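Local coordinates for export chaperone SatS (Mycobacterium tuberculosis H37Rv, PDB 6DNM), which acts as a chaperone for the SecA2 protein export pathway, at residues I18-I23 / L89-T94. Numbering follows the deposited sequence.
Sequences IDPIQI and LAVAVT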
ATOM      1  N   ILE A  18       2.589  12.662  -6.769  1.00 14.07           N
ATOM      2  CA  ILE A  18       2.358  11.226  -6.844  1.00 13.62           C
ATOM      3  C   ILE A  18       3.552  10.558  -6.174  1.00 15.78           C
ATOM      4  O   ILE A  18       4.695  10.958  -6.411  1.00 17.43           O
ATOM      5  CB  ILE A  18       2.207  10.779  -8.315  1.00 14.20           C
ATOM      6  CG1 ILE A  18       0.963  11.432  -8.946  1.00 14.79           C
ATOM      7  CG2 ILE A  18       2.152   9.265  -8.435  1.00 16.29           C
ATOM      8  CD1 ILE A  18       0.896  11.371 -10.473  1.00 16.28           C
ATOM      9  N   ASP A  19       3.287   9.561  -5.316  1.00 15.77           N
ATOM     10  CA  ASP A  19       4.336   8.927  -4.530  1.00 15.89           C
ATOM     11  C   ASP A  19       4.650   7.545  -5.070  1.00 13.46           C
ATOM     12  O   ASP A  19       3.746   6.701  -5.160  1.00 13.83           O
ATOM     13  CB  ASP A  19       3.894   8.750  -3.067  1.00 19.72           C
ATOM     14  CG  ASP A  19       3.817  10.045  -2.294  1.00 24.30           C
ATOM     15  OD1 ASP A  19       4.541  11.007  -2.615  1.00 25.85           O
ATOM     16  OD2 ASP A  19       3.022  10.073  -1.335  1.00 27.64           O
ATOM     17  N   PRO A  20       5.915   7.240  -5.334  1.00 13.12           N
ATOM     18  CA  PRO A  20       6.320   5.832  -5.428  1.00 13.19           C
ATOM     19  C   PRO A  20       6.220   5.184  -4.059  1.00 12.51           C
ATOM     20  O   PRO A  20       6.552   5.790  -3.040  1.00 12.78           O
ATOM     21  CB  PRO A  20       7.784   5.913  -5.883  1.00 13.98           C
ATOM     22  CG  PRO A  20       7.950   7.328  -6.439  1.00 14.89           C
ATOM     23  CD  PRO A  20       7.029   8.164  -5.596  1.00 14.22           C
ATOM     24  N   ILE A  21       5.720   3.950  -4.034  1.00 11.56           N
ATOM     25  CA  ILE A  21       5.598   3.212  -2.783  1.00 11.70           C
ATOM     26  C   ILE A  21       6.227   1.835  -2.940  1.00 10.85           C
ATOM     27  O   ILE A  21       6.352   1.307  -4.047  1.00 11.51           O
ATOM     28  CB  ILE A  21       4.141   3.101  -2.264  1.00 13.04           C
ATOM     29  CG1 ILE A  21       3.313   2.171  -3.149  1.00 13.61           C
ATOM     30  CG2 ILE A  21       3.491   4.485  -2.139  1.00 13.75           C
ATOM     31  CD1 ILE A  21       1.927   1.867  -2.565  1.00 15.02           C
ATOM     32  N   GLN A  22       6.625   1.252  -1.804  1.00 11.44           N
ATOM     33  CA  GLN A  22       7.190  -0.090  -1.749  1.00 11.73           C
ATOM     34  C   GLN A  22       6.295  -0.955  -0.877  1.00 11.11           C
ATOM     35  O   GLN A  22       5.941  -0.555   0.236  1.00 12.99           O
ATOM     36  CB  GLN A  22       8.579  -0.040  -1.115  1.00 12.37           C
ATOM     37  CG  GLN A  22       9.305  -1.381  -1.045  1.00 13.15           C
ATOM     38  CD  GLN A  22      10.524  -1.313  -0.157  1.00 13.89           C
ATOM     39  OE1 GLN A  22      10.413  -1.011   1.032  1.00 15.39           O
ATOM     40  NE2 GLN A  22      11.699  -1.568  -0.730  1.00 16.18           N
ATOM     41  N   ILE A  23       5.931  -2.138  -1.370  1.00 11.49           N
ATOM     42  CA  ILE A  23       5.094  -3.070  -0.620  1.00 12.22           C
ATOM     43  C   ILE A  23       5.881  -4.357  -0.457  1.00 12.48           C
ATOM     44  O   ILE A  23       6.223  -5.004  -1.449  1.00 14.07           O
ATOM     45  CB  ILE A  23       3.758  -3.357  -1.329  1.00 12.41           C
ATOM     46  CG1 ILE A  23       2.959  -2.066  -1.571  1.00 13.57           C
ATOM     47  CG2 ILE A  23       2.949  -4.378  -0.523  1.00 14.50           C
ATOM     48  CD1 ILE A  23       1.768  -2.243  -2.522  1.00 15.07           C
ATOM     49  N   LEU A  89      14.054   9.764 -15.202  1.00 18.88           N
ATOM     50  CA  LEU A  89      13.182   9.337 -14.117  1.00 17.31           C
ATOM     51  C   LEU A  89      13.995   8.568 -13.085  1.00 19.10           C
ATOM     52  O   LEU A  89      14.717   7.625 -13.417  1.00 20.42           O
ATOM     53  CB  LEU A  89      12.068   8.446 -14.663  1.00 17.14           C
ATOM     54  CG  LEU A  89      11.018   8.042 -13.619  1.00 18.55           C
ATOM     55  CD1 LEU A  89      10.124   9.228 -13.281  1.00 19.94           C
ATOM     56  CD2 LEU A  89      10.184   6.865 -14.102  1.00 20.55           C
ATOM     57  N   ALA A  90      13.884   8.984 -11.829  1.00 18.03           N
ATOM     58  CA  ALA A  90      14.604   8.349 -10.729  1.00 20.86           C
ATOM     59  C   ALA A  90      13.538   7.980  -9.712  1.00 20.64           C
ATOM     60  O   ALA A  90      13.090   8.835  -8.943  1.00 22.07           O
ATOM     61  CB  ALA A  90      15.642   9.286 -10.123  1.00 22.62           C
ATOM     62  N   VAL A  91      13.114   6.720  -9.739  1.00 20.80           N
ATOM     63  CA  VAL A  91      12.112   6.248  -8.795  1.00 21.08           C
ATOM     64  C   VAL A  91      12.765   6.156  -7.426  1.00 22.16           C
ATOM     65  O   VAL A  91      13.817   5.528  -7.263  1.00 25.79           O
ATOM     66  CB  VAL A  91      11.526   4.903  -9.239  1.00 22.10           C
ATOM     67  CG1 VAL A  91      10.444   4.455  -8.271  1.00 22.68           C
ATOM     68  CG2 VAL A  91      10.971   5.024 -10.644  1.00 22.93           C
ATOM     69  N   ALA A  92      12.163   6.821  -6.449  1.00 20.09           N
ATOM     70  CA  ALA A  92      12.679   6.852  -5.091  1.00 20.17           C
ATOM     71  C   ALA A  92      11.490   6.778  -4.153  1.00 17.91           C
ATOM     72  O   ALA A  92      10.516   7.514  -4.331  1.00 19.45           O
ATOM     73  CB  ALA A  92      13.450   8.154  -4.845  1.00 22.62           C
ATOM     74  N   VAL A  93      11.562   5.882  -3.175  1.00 15.68           N
ATOM     75  CA  VAL A  93      10.511   5.692  -2.184  1.00 14.85           C
ATOM     76  C   VAL A  93      11.004   6.272  -0.863  1.00 14.97           C
ATOM     77  O   VAL A  93      12.062   5.876  -0.363  1.00 16.91           O
ATOM     78  CB  VAL A  93      10.153   4.203  -2.030  1.00 13.44           C
ATOM     79  CG1 VAL A  93       9.063   4.018  -0.990  1.00 14.52           C
ATOM     80  CG2 VAL A  93       9.738   3.607  -3.371  1.00 14.37           C
ATOM     81  N   THR A  94      10.246   7.206  -0.300  1.00 14.03           N
ATOM     82  CA  THR A  94      10.605   7.733   1.011  1.00 14.50           C
ATOM     83  C   THR A  94      10.204   6.746   2.108  1.00 14.34           C
ATOM     84  O   THR A  94       9.381   5.849   1.904  1.00 14.10           O
ATOM     85  CB  THR A  94       9.957   9.095   1.254  1.00 17.88           C
ATOM     86  OG1 THR A  94       8.537   8.961   1.162  1.00 18.83           O
ATOM     87  CG2 THR A  94      10.434  10.111   0.213  1.00 19.52           C
TER
HETATM   88  O   HOH W   1       7.777   7.857  -1.770  1.00 15.47           O
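Pro20 packs against Val91, Ala92 and Val93 where the extended loop between helix 77-86 and strand 98-100 passes over strand 19-24, an inner strand of a mixed four-stranded sheet. Strand 98-100, which the loop leads into, lies parallel beside strand 19-24, and Gln22 makes backbone hydrogen bonds to Tyr99 on that strand and to Asn97 just before it. Between 18-23 and 89-94 themselves no direct hydrogen bond forms; apolar contacts and one water join them.

The apolar contacts centre on the proline. Its CB touches a methyl of each valine, lying 3.9 Å from Val91 CG1 and the same distance from Val93 CG2, while the ring rests on the loop backbone between them, with CG 3.3 Å from Ala92 O. Trp13 of helix 12-16 also packs on Pro20, and Val91 reaches Glu56 and Leu59 of helix 56-63, so this part of the loop lies between strand 19-24 and helix 56-63. Val93 spreads its methyls along the strand backbone. With CG1 anti to its own backbone N (chi1 180°), that methyl comes 3.8 Å from Gln22 N and also meets Gln22 CB. Both methyls lie against the Pro20 carbonyl, CG1 at 3.7 Å from Pro20 O and CG2 above the carbonyl group. The Gln22 chain is extended beyond CG, and its amide NE2 is hydrogen-bonded to Tyr31 OH on strand 29-37.

The polar link is a water bridge from backbone to backbone. Proline has no N-H to offer, but its carbonyl is used: the water donates to Pro20 O at 2.7 Å. Thr94 OG1 is hydrogen-bonded to Asp96 OD2, further along the loop. The same water accepts from the Thr94 backbone, its oxygen lying 2.9 Å from Thr94 N.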